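Local coordinates for adhesion and penetration protein autotransporter (Haemophilus influenzae, PDB 3SYJ) that promotes bacterial adherence to and invasion of host cells and is a probable serine protease, carried on a passenger domain with a beta-helix, at residues Glu85-Asp90 with Arg675-Gly680; His596-Leu601 with Pro612-Trp618; Ile514-Ile520 with Leu531-Ile537. All coordinates share one frame; numbering follows the deposited sequence.

Contact 1 (Glu85-Asp90 with Arg675-Gly680); sequences EGNNPD and RSDWTG
Asn-87 N donates to Trp-678 O (2.8 Å), in the plane of that carbonyl, and this one direct backbone bond joins two loops that run nearest each other at Gly-86 with Trp-678 and at Asn-88 with Thr-679. The CB of Trp-678 heads away from 85-90, yet with CG anti to the backbone N (chi1 -172°) the indole swings back beneath Gly-86. Gly-86 CA sits over the six-membered ring, 3.4 Å from its centroid, as a CH-pi contact. Glu-85 comes to the ring from its rim, CG 3.6 Å from Trp-678 CZ3, while its carboxylate is taken up by Lys-19 and by the backbone N of Tyr-598, whose own ring stacks on the other face of the indole. Residues 85-90 belong to the S6 peptidase part of the passenger; 675-680 tip the two strands linked by the Cys-673 to Cys-684 disulfide in the beta-solenoid region, so the contact docks protease against solenoid across 585 residues of chain. Asn-88 carries the middle: Asn-88 CG lies 3.5 Å from Gly-680 CA, and OD1 closes an Asx turn by accepting from Asp-90 N (3.0 Å), which approaches from above the amide plane. Two waters fill in beside it, one joining Glu-85 O, Asn-88 N and Asp-677 O, the other running from Asn-88 ND2 to the same Asp-677 carbonyl. Arg-675 NH1 forms a long, weak salt bridge with Asp-90 OD2 (3.4 Å) at the guanidinium edge, and Asn-88 ND2 stands over one guanidinium face. Stronger partners of both charges lie outside: Arg-491 for Asp-90, and Asn-494 O for Arg-675. Ser-676 OG accepts from Thr-679 N (3.0 Å) in an ST motif that curls the solenoid loop.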
loop_
_atom_site.group_PDB
_atom_site.type_symbol
_atom_site.label_atom_id
_atom_site.label_comp_id
_atom_site.label_asym_id
_atom_site.label_seq_id
_atom_site.Cartn_x
_atom_site.Cartn_y
_atom_site.Cartn_z
ATOM N N GLU A 85 49.813 -9.622 22.598
ATOM C CA GLU A 85 50.175 -10.667 23.544
ATOM C C GLU A 85 49.467 -11.942 23.146
ATOM O O GLU A 85 48.424 -11.897 22.499
ATOM C CB GLU A 85 49.716 -10.277 24.953
ATOM C CG GLU A 85 48.198 -10.361 25.145
ATOM C CD GLU A 85 47.737 -9.866 26.512
ATOM O OE1 GLU A 85 48.596 -9.597 27.370
ATOM O OE2 GLU A 85 46.512 -9.746 26.726
ATOM N N GLY A 86 50.019 -13.086 23.530
ATOM C CA GLY A 86 49.289 -14.332 23.377
ATOM C C GLY A 86 49.889 -15.349 22.435
ATOM O O GLY A 86 50.947 -15.132 21.851
ATOM N N ASN A 87 49.199 -16.470 22.280
ATOM C CA ASN A 87 49.766 -17.590 21.551
ATOM C C ASN A 87 48.936 -18.058 20.359
ATOM O O ASN A 87 49.082 -19.192 19.906
ATOM C CB ASN A 87 50.049 -18.747 22.519
ATOM C CG ASN A 87 51.196 -18.434 23.471
ATOM O OD1 ASN A 87 52.193 -17.825 23.077
ATOM N ND2 ASN A 87 51.059 -18.847 24.730
ATOM N N ASN A 88 48.071 -17.181 19.861
ATOM C CA ASN A 88 47.274 -17.464 18.673
ATOM C C ASN A 88 48.214 -17.628 17.489
ATOM O O ASN A 88 48.825 -16.657 17.056
ATOM C CB ASN A 88 46.282 -16.313 18.426
ATOM C CG ASN A 88 45.442 -16.503 17.160
ATOM O OD1 ASN A 88 45.577 -17.493 16.436
ATOM N ND2 ASN A 88 44.570 -15.539 16.890
ATOM N N PRO A 89 48.347 -18.861 16.969
ATOM C CA PRO A 89 49.288 -19.149 15.872
ATOM C C PRO A 89 49.017 -18.355 14.576
ATOM O O PRO A 89 49.932 -18.199 13.768
ATOM C CB PRO A 89 49.108 -20.658 15.645
ATOM C CG PRO A 89 47.733 -20.953 16.196
ATOM C CD PRO A 89 47.656 -20.082 17.416
ATOM N N ASP A 90 47.796 -17.851 14.392
ATOM C CA ASP A 90 47.481 -17.006 13.234
ATOM C C ASP A 90 48.325 -15.736 13.171
ATOM O O ASP A 90 48.409 -15.093 12.125
ATOM C CB ASP A 90 45.997 -16.622 13.220
ATOM C CG ASP A 90 45.097 -17.804 12.935
ATOM O OD1 ASP A 90 45.631 -18.927 12.848
ATOM O OD2 ASP A 90 43.868 -17.616 12.812
ATOM N N ARG A 675 35.695 -16.294 20.337
ATOM C CA ARG A 675 37.052 -16.757 20.069
ATOM C C ARG A 675 38.049 -16.160 21.063
ATOM O O ARG A 675 38.005 -14.971 21.368
ATOM C CB ARG A 675 37.493 -16.448 18.631
ATOM C CG ARG A 675 39.011 -16.506 18.486
ATOM C CD ARG A 675 39.505 -17.136 17.195
ATOM N NE ARG A 675 39.783 -16.124 16.193
ATOM C CZ ARG A 675 40.792 -16.151 15.324
ATOM N NH1 ARG A 675 41.673 -17.144 15.315
ATOM N NH2 ARG A 675 40.922 -15.152 14.461
ATOM N N SER A 676 38.948 -16.992 21.571
ATOM C CA SER A 676 39.926 -16.536 22.543
ATOM C C SER A 676 41.036 -15.774 21.850
ATOM O O SER A 676 41.677 -16.306 20.946
ATOM C CB SER A 676 40.512 -17.724 23.291
ATOM O OG SER A 676 41.747 -17.377 23.889
ATOM N N ASP A 677 41.265 -14.532 22.274
ATOM C CA ASP A 677 42.389 -13.740 21.773
ATOM C C ASP A 677 43.722 -14.407 22.105
ATOM O O ASP A 677 44.715 -14.249 21.383
ATOM C CB ASP A 677 42.373 -12.328 22.369
ATOM C CG ASP A 677 41.296 -11.448 21.763
ATOM O OD1 ASP A 677 40.925 -11.675 20.594
ATOM O OD2 ASP A 677 40.826 -10.517 22.451
ATOM N N TRP A 678 43.733 -15.156 23.205
ATOM C CA TRP A 678 44.970 -15.724 23.724
ATOM C C TRP A 678 45.408 -16.982 22.981
ATOM O O TRP A 678 46.599 -17.209 22.792
ATOM C CB TRP A 678 44.868 -15.997 25.232
ATOM C CG TRP A 678 46.190 -16.394 25.826
ATOM C CD1 TRP A 678 46.617 -17.662 26.100
ATOM C CD2 TRP A 678 47.272 -15.522 26.180
ATOM N NE1 TRP A 678 47.893 -17.634 26.610
ATOM C CE2 TRP A 678 48.319 -16.332 26.668
ATOM C CE3 TRP A 678 47.458 -14.137 26.135
ATOM C CZ2 TRP A 678 49.531 -15.801 27.107
ATOM C CZ3 TRP A 678 48.660 -13.612 26.569
ATOM C CH2 TRP A 678 49.680 -14.440 27.050
ATOM N N THR A 679 44.448 -17.793 22.555
ATOM C CA THR A 679 44.766 -19.053 21.892
ATOM C C THR A 679 44.299 -19.129 20.437
ATOM O O THR A 679 44.749 -19.991 19.681
ATOM C CB THR A 679 44.132 -20.224 22.625
ATOM O OG1 THR A 679 42.707 -20.121 22.516
ATOM C CG2 THR A 679 44.534 -20.200 24.098
ATOM N N GLY A 680 43.391 -18.241 20.047
ATOM C CA GLY A 680 42.821 -18.300 18.717
ATOM C C GLY A 680 41.710 -19.328 18.614
ATOM O O GLY A 680 41.109 -19.474 17.555
HETATM O O HOH W 1 47.652 -14.224 20.583
HETATM O O HOH W 2 44.382 -13.216 18.671
#

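Contact 2 (His596-Leu601 with Pro612-Trp618); sequences HAYNHL and PQGEIVW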
loop_
_atom_site.group_PDB
_atom_site.type_symbol
_atom_site.label_atom_id
_atom_site.label_comp_id
_atom_site.label_asym_id
_atom_site.label_seq_id
_atom_site.Cartn_x
_atom_site.Cartn_y
_atom_site.Cartn_z
ATOM N N HIS A 596 40.745 -7.529 26.778
ATOM C CA HIS A 596 41.392 -7.073 28.006
ATOM C C HIS A 596 42.719 -7.800 28.193
ATOM O O HIS A 596 42.852 -8.967 27.828
ATOM C CB HIS A 596 40.494 -7.299 29.229
ATOM C CG HIS A 596 39.335 -6.353 29.323
ATOM N ND1 HIS A 596 39.487 -5.017 29.632
ATOM C CD2 HIS A 596 38.006 -6.552 29.163
ATOM C CE1 HIS A 596 38.301 -4.434 29.648
ATOM N NE2 HIS A 596 37.386 -5.343 29.365
ATOM N N ALA A 597 43.700 -7.114 28.768
ATOM C CA ALA A 597 45.007 -7.717 29.012
ATOM C C ALA A 597 44.901 -8.991 29.853
ATOM O O ALA A 597 44.186 -9.032 30.866
ATOM C CB ALA A 597 45.927 -6.723 29.668
ATOM N N TYR A 598 45.621 -10.022 29.417
ATOM C CA TYR A 598 45.636 -11.341 30.047
ATOM C C TYR A 598 46.182 -11.260 31.476
ATOM O O TYR A 598 47.108 -10.503 31.741
ATOM C CB TYR A 598 46.523 -12.260 29.202
ATOM C CG TYR A 598 46.619 -13.718 29.630
ATOM C CD1 TYR A 598 45.723 -14.662 29.148
ATOM C CD2 TYR A 598 47.630 -14.153 30.485
ATOM C CE1 TYR A 598 45.809 -15.997 29.511
ATOM C CE2 TYR A 598 47.730 -15.492 30.861
ATOM C CZ TYR A 598 46.812 -16.411 30.366
ATOM O OH TYR A 598 46.890 -17.743 30.721
ATOM N N ASN A 599 45.621 -12.045 32.393
ATOM C CA ASN A 599 46.076 -12.033 33.783
ATOM C C ASN A 599 47.123 -13.103 34.068
ATOM O O ASN A 599 46.798 -14.284 34.192
ATOM C CB ASN A 599 44.897 -12.189 34.747
ATOM C CG ASN A 599 45.342 -12.285 36.204
ATOM O OD1 ASN A 599 46.446 -11.870 36.559
ATOM N ND2 ASN A 599 44.484 -12.838 37.048
ATOM N N HIS A 600 48.378 -12.677 34.179
ATOM C CA HIS A 600 49.486 -13.596 34.419
ATOM C C HIS A 600 49.707 -13.901 35.906
ATOM O O HIS A 600 50.601 -14.671 36.243
ATOM C CB HIS A 600 50.792 -13.036 33.852
ATOM C CG HIS A 600 50.818 -12.920 32.359
ATOM N ND1 HIS A 600 51.272 -13.934 31.542
ATOM C CD2 HIS A 600 50.477 -11.898 31.538
ATOM C CE1 HIS A 600 51.191 -13.548 30.281
ATOM N NE2 HIS A 600 50.712 -12.317 30.250
ATOM N N LEU A 601 48.920 -13.299 36.795
ATOM C CA LEU A 601 49.185 -13.458 38.227
ATOM C C LEU A 601 48.907 -14.877 38.759
ATOM O O LEU A 601 48.016 -15.575 38.276
ATOM C CB LEU A 601 48.418 -12.414 39.045
ATOM C CG LEU A 601 48.785 -10.945 38.816
ATOM C CD1 LEU A 601 47.878 -10.038 39.615
ATOM C CD2 LEU A 601 50.235 -10.701 39.175
ATOM N N PRO A 612 40.004 -13.491 37.968
ATOM C CA PRO A 612 40.338 -14.873 37.595
ATOM C C PRO A 612 41.754 -14.965 37.049
ATOM O O PRO A 612 42.286 -13.980 36.545
ATOM C CB PRO A 612 39.364 -15.181 36.447
ATOM C CG PRO A 612 38.372 -14.067 36.434
ATOM C CD PRO A 612 39.062 -12.883 37.018
ATOM N N GLN A 613 42.355 -16.140 37.139
ATOM C CA GLN A 613 43.615 -16.369 36.467
ATOM C C GLN A 613 43.375 -16.466 34.960
ATOM O O GLN A 613 42.334 -16.959 34.522
ATOM C CB GLN A 613 44.244 -17.651 36.980
ATOM C CG GLN A 613 44.887 -17.502 38.333
ATOM C CD GLN A 613 45.657 -18.730 38.711
ATOM O OE1 GLN A 613 45.075 -19.792 38.939
ATOM N NE2 GLN A 613 46.977 -18.603 38.778
ATOM N N GLY A 614 44.328 -15.984 34.168
ATOM C CA GLY A 614 44.249 -16.139 32.723
ATOM C C GLY A 614 43.414 -15.096 31.998
ATOM O O GLY A 614 43.465 -13.910 32.319
ATOM N N GLU A 615 42.639 -15.537 31.011
ATOM C CA GLU A 615 41.967 -14.609 30.107
ATOM C C GLU A 615 40.966 -13.746 30.838
ATOM O O GLU A 615 40.187 -14.234 31.642
ATOM C CB GLU A 615 41.265 -15.342 28.963
ATOM C CG GLU A 615 42.203 -15.921 27.912
ATOM C CD GLU A 615 41.463 -16.755 26.878
ATOM O OE1 GLU A 615 40.517 -16.221 26.261
ATOM O OE2 GLU A 615 41.823 -17.942 26.702
ATOM N N ILE A 616 40.996 -12.452 30.542
ATOM C CA ILE A 616 40.073 -11.517 31.147
ATOM C C ILE A 616 38.957 -11.158 30.172
ATOM O O ILE A 616 39.172 -10.444 29.201
ATOM C CB ILE A 616 40.821 -10.266 31.619
ATOM C CG1 ILE A 616 41.840 -10.660 32.688
ATOM C CG2 ILE A 616 39.854 -9.228 32.155
ATOM C CD1 ILE A 616 41.216 -11.387 33.871
ATOM N N VAL A 617 37.758 -11.659 30.436
ATOM C CA VAL A 617 36.616 -11.377 29.581
ATOM C C VAL A 617 35.429 -10.932 30.427
ATOM O O VAL A 617 35.014 -11.667 31.317
ATOM C CB VAL A 617 36.218 -12.629 28.805
ATOM C CG1 VAL A 617 34.923 -12.391 28.050
ATOM C CG2 VAL A 617 37.342 -13.038 27.860
ATOM N N TRP A 618 34.892 -9.736 30.165
ATOM C CA TRP A 618 33.746 -9.228 30.933
ATOM C C TRP A 618 32.440 -9.396 30.168
ATOM O O TRP A 618 32.286 -8.870 29.067
ATOM C CB TRP A 618 33.918 -7.755 31.328
ATOM C CG TRP A 618 35.160 -7.456 32.121
ATOM C CD1 TRP A 618 35.922 -8.347 32.823
ATOM C CD2 TRP A 618 35.770 -6.170 32.315
ATOM N NE1 TRP A 618 36.973 -7.701 33.425
ATOM C CE2 TRP A 618 36.905 -6.364 33.131
ATOM C CE3 TRP A 618 35.471 -4.876 31.876
ATOM C CZ2 TRP A 618 37.743 -5.314 33.514
ATOM C CZ3 TRP A 618 36.307 -3.832 32.258
ATOM C CH2 TRP A 618 37.428 -4.059 33.068
HETATM O O HOH W 3 42.818 -11.664 28.530
HETATM O O HOH W 4 38.569 -9.884 26.512
#
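Asn-599 and Gly-614 form a single antiparallel, hydrogen-bonded bridge at the neck of an excursion from the beta-solenoid, the loop that leaves strand 586-593, makes helix 603-609 and returns to strand 622-629. Asn-599 N donates to Gly-614 O (2.9 Å) and Gly-614 N to Asn-599 O (3.0 Å), the second on a carbonyl lone pair. The Asn-599 side chain, with CG anti to its own N (chi1 176°), reaches across to 612-618: ND2 points at Pro-612 O with that oxygen in the amide plane, at a modelled separation too short to be trusted, and OD1 accepts from Leu-601 N (2.9 Å) to close an Asx turn. Gln-613 NE2 answers from the other segment with an in-plane bond to a lone pair of Leu-601 O (3.2 Å), nearly straight at 170°. Gly-614 CA rests over the face of Tyr-598, 3.8 Å from the ring centroid, as a CH-pi contact; its backbone angles call for glycine, since a CB would press on Gln-613 O. Toward the other end direct bonds give way to water: one molecule links His-596 O to Ile-616 N, a second joins Ile-616 O to His-596 N, weakly on the histidine side. Ile-616 lays CG2 against His-596 CB (3.6 Å). The imidazole leans over the Trp-618 indole, NE2 above its face, with the planes 36° apart. Asp-14 and Asp-621 hold its two nitrogens and fix the rotation of the ring. Helix 9-17 of the protease packs on His-596, Ala-597 and Ile-616, while Gln-613 rests on helix 603-609.

Contact 3 (Ile514-Ile520 with Leu531-Ile537); sequences ITGNESI and LDYRKEI
Ser-519 O and Tyr-533 CA (3.4 Å) meet where a long turn of the beta-helix, leading from strand 510-514 to strand 536-539, folds its two arms together. A second CA-H...O contact, from Ile-520 CA to Tyr-533 O (3.3 Å), follows it. Asn-517 places CG beside its backbone N (chi1 -73°), which pushes the buried amide in among the carbonyls of Leu-531, Asp-532 and Arg-534; CB lies 3.3 Å from Asp-532 O. Ile-537 has CG1 between its N and carbonyl carbon (chi1 64°), and CD1 thereby reaches Ile-514 CG2 (3.6 Å) and Gly-516 CA, the two isoleucines lying alongside with their ends pointing opposite ways within the coil interior. Ile-520 adopts the same first torsion near the surface, where its CG2 branch meets Lys-535 CG (3.8 Å); the lysine runs on to a salt bridge with Asp-565. Arg-534 curls back side-on, NE and NH2 both on Glu-536 OE1. Water joins the arms too: one molecule accepts from Ser-519 N and donates to Asp-532 O, and another donates to both Ile-520 O and Tyr-533 O, 2.7 Å from the latter.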
loop_
_atom_site.group_PDB
_atom_site.type_symbol
_atom_site.label_atom_id
_atom_site.label_comp_id
_atom_site.label_asym_id
_atom_site.label_seq_id
_atom_site.Cartn_x
_atom_site.Cartn_y
_atom_site.Cartn_z
ATOM N N ILE A 514 34.372 -20.559 2.113
ATOM C CA ILE A 514 34.962 -21.122 3.319
ATOM C C ILE A 514 34.368 -22.506 3.551
ATOM O O ILE A 514 33.147 -22.655 3.637
ATOM C CB ILE A 514 34.716 -20.219 4.539
ATOM C CG1 ILE A 514 35.415 -18.869 4.338
ATOM C CG2 ILE A 514 35.221 -20.884 5.809
ATOM C CD1 ILE A 514 35.006 -17.812 5.332
ATOM N N THR A 515 35.229 -23.521 3.620
ATOM C CA THR A 515 34.773 -24.911 3.728
ATOM C C THR A 515 34.976 -25.535 5.114
ATOM O O THR A 515 34.475 -26.624 5.391
ATOM C CB THR A 515 35.462 -25.808 2.682
ATOM O OG1 THR A 515 36.884 -25.772 2.879
ATOM C CG2 THR A 515 35.136 -25.319 1.274
ATOM N N GLY A 516 35.700 -24.846 5.986
ATOM C CA GLY A 516 35.948 -25.352 7.322
ATOM C C GLY A 516 37.108 -26.327 7.341
ATOM O O GLY A 516 37.671 -26.649 6.298
ATOM N N ASN A 517 37.474 -26.790 8.528
ATOM C CA ASN A 517 38.595 -27.703 8.664
ATOM C C ASN A 517 38.286 -29.038 8.005
ATOM O O ASN A 517 37.175 -29.561 8.122
ATOM C CB ASN A 517 38.964 -27.907 10.136
ATOM C CG ASN A 517 39.645 -26.697 10.736
ATOM O OD1 ASN A 517 39.396 -26.334 11.883
ATOM N ND2 ASN A 517 40.513 -26.064 9.963
ATOM N N GLU A 518 39.285 -29.570 7.311
ATOM C CA GLU A 518 39.187 -30.854 6.622
ATOM C C GLU A 518 38.814 -32.007 7.559
ATOM O O GLU A 518 37.896 -32.771 7.271
ATOM C CB GLU A 518 40.503 -31.151 5.895
ATOM C CG GLU A 518 40.663 -32.582 5.408
ATOM C CD GLU A 518 41.849 -32.742 4.468
ATOM O OE1 GLU A 518 41.925 -31.990 3.470
ATOM O OE2 GLU A 518 42.703 -33.619 4.724
ATOM N N SER A 519 39.521 -32.130 8.680
ATOM C CA SER A 519 39.236 -33.188 9.640
ATOM C C SER A 519 39.182 -32.646 11.049
ATOM O O SER A 519 39.838 -31.658 11.355
ATOM C CB SER A 519 40.303 -34.280 9.582
ATOM O OG SER A 519 40.199 -35.140 10.716
ATOM N N ILE A 520 38.399 -33.296 11.905
ATOM C CA ILE A 520 38.385 -32.979 13.328
ATOM C C ILE A 520 38.953 -34.134 14.148
ATOM O O ILE A 520 38.793 -34.189 15.363
ATOM C CB ILE A 520 36.978 -32.636 13.829
ATOM C CG1 ILE A 520 35.992 -33.741 13.445
ATOM C CG2 ILE A 520 36.536 -31.294 13.270
ATOM C CD1 ILE A 520 34.741 -33.751 14.288
ATOM N N LEU A 531 44.036 -25.484 15.900
ATOM C CA LEU A 531 43.083 -24.674 15.136
ATOM C C LEU A 531 42.601 -25.386 13.872
ATOM O O LEU A 531 41.523 -25.096 13.365
ATOM C CB LEU A 531 43.685 -23.312 14.762
ATOM C CG LEU A 531 43.562 -22.172 15.771
ATOM C CD1 LEU A 531 44.275 -22.537 17.035
ATOM C CD2 LEU A 531 44.145 -20.889 15.207
ATOM N N ASP A 532 43.410 -26.318 13.373
ATOM C CA ASP A 532 43.114 -27.021 12.126
ATOM C C ASP A 532 42.246 -28.258 12.325
ATOM O O ASP A 532 41.884 -28.923 11.357
ATOM C CB ASP A 532 44.413 -27.429 11.427
ATOM C CG ASP A 532 45.200 -26.235 10.921
ATOM O OD1 ASP A 532 44.572 -25.275 10.430
ATOM O OD2 ASP A 532 46.445 -26.253 11.002
ATOM N N TYR A 533 41.907 -28.575 13.571
ATOM C CA TYR A 533 41.192 -29.821 13.834
ATOM C C TYR A 533 39.952 -29.617 14.679
ATOM O O TYR A 533 39.428 -30.565 15.269
ATOM C CB TYR A 533 42.130 -30.855 14.458
ATOM C CG TYR A 533 43.340 -31.100 13.591
ATOM C CD1 TYR A 533 43.282 -31.981 12.518
ATOM C CD2 TYR A 533 44.530 -30.423 13.818
ATOM C CE1 TYR A 533 44.383 -32.201 11.709
ATOM C CE2 TYR A 533 45.637 -30.636 13.020
ATOM C CZ TYR A 533 45.555 -31.527 11.965
ATOM O OH TYR A 533 46.649 -31.740 11.165
ATOM N N ARG A 534 39.477 -28.377 14.710
ATOM C CA ARG A 534 38.308 -28.018 15.495
ATOM C C ARG A 534 37.077 -27.901 14.608
ATOM O O ARG A 534 37.183 -27.640 13.413
ATOM C CB ARG A 534 38.555 -26.699 16.229
ATOM C CG ARG A 534 39.537 -26.811 17.388
ATOM C CD ARG A 534 38.923 -27.592 18.542
ATOM N NE ARG A 534 37.742 -26.926 19.090
ATOM C CZ ARG A 534 37.743 -26.188 20.197
ATOM N NH1 ARG A 534 38.868 -26.017 20.879
ATOM N NH2 ARG A 534 36.620 -25.619 20.626
ATOM N N LYS A 535 35.907 -28.098 15.202
ATOM C CA LYS A 535 34.650 -27.959 14.484
ATOM C C LYS A 535 34.350 -26.492 14.221
ATOM O O LYS A 535 33.660 -26.158 13.259
ATOM C CB LYS A 535 33.508 -28.601 15.276
ATOM C CG LYS A 535 33.507 -30.119 15.204
ATOM C CD LYS A 535 32.264 -30.735 15.821
ATOM C CE LYS A 535 32.441 -31.036 17.303
ATOM N NZ LYS A 535 31.575 -32.192 17.712
ATOM N N GLU A 536 34.881 -25.627 15.079
ATOM C CA GLU A 536 34.614 -24.195 15.019
ATOM C C GLU A 536 35.794 -23.426 14.452
ATOM O O GLU A 536 36.931 -23.589 14.906
ATOM C CB GLU A 536 34.306 -23.646 16.411
ATOM C CG GLU A 536 33.250 -24.410 17.167
ATOM C CD GLU A 536 33.829 -25.571 17.950
ATOM O OE1 GLU A 536 35.041 -25.843 17.804
ATOM O OE2 GLU A 536 33.072 -26.205 18.718
ATOM N N ILE A 537 35.518 -22.586 13.460
ATOM C CA ILE A 537 36.507 -21.646 12.960
ATOM C C ILE A 537 35.890 -20.268 13.033
ATOM O O ILE A 537 34.674 -20.139 13.144
ATOM C CB ILE A 537 36.937 -21.946 11.511
ATOM C CG1 ILE A 537 35.758 -21.789 10.544
ATOM C CG2 ILE A 537 37.538 -23.334 11.423
ATOM C CD1 ILE A 537 36.077 -22.161 9.101
HETATM O O HOH W 5 35.975 -26.427 10.676
HETATM O O HOH W 6 41.835 -30.610 9.046
HETATM O O HOH W 7 38.953 -32.155 17.407
#

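All three contacts are partly buried. Contact 3 hides Ile-514 and Ile-537 inside the coil and has no exposed touching residue; contact 2 runs from buried His-596 and Asn-599 to exposed Gln-613 and Trp-618; contact 1 is mostly partly exposed. Contact 1 bridges protease to solenoid; contact 2 closes an excursion from the solenoid, contact 3 a long turn within it, each spanning ten residues. Contact 1 touches both others, through Tyr-598 and Glu-615 and through Leu-531, whereas contacts 2 and 3 stay about 10 Å apart at their nearest atoms. Water bridges all three; contact 1 adds one backbone bond and a weak salt bridge, contact 2 a two-bond bridge, contact 3 CA-H...O contacts. Arg-491 serves both Asp-90 and Asp-532.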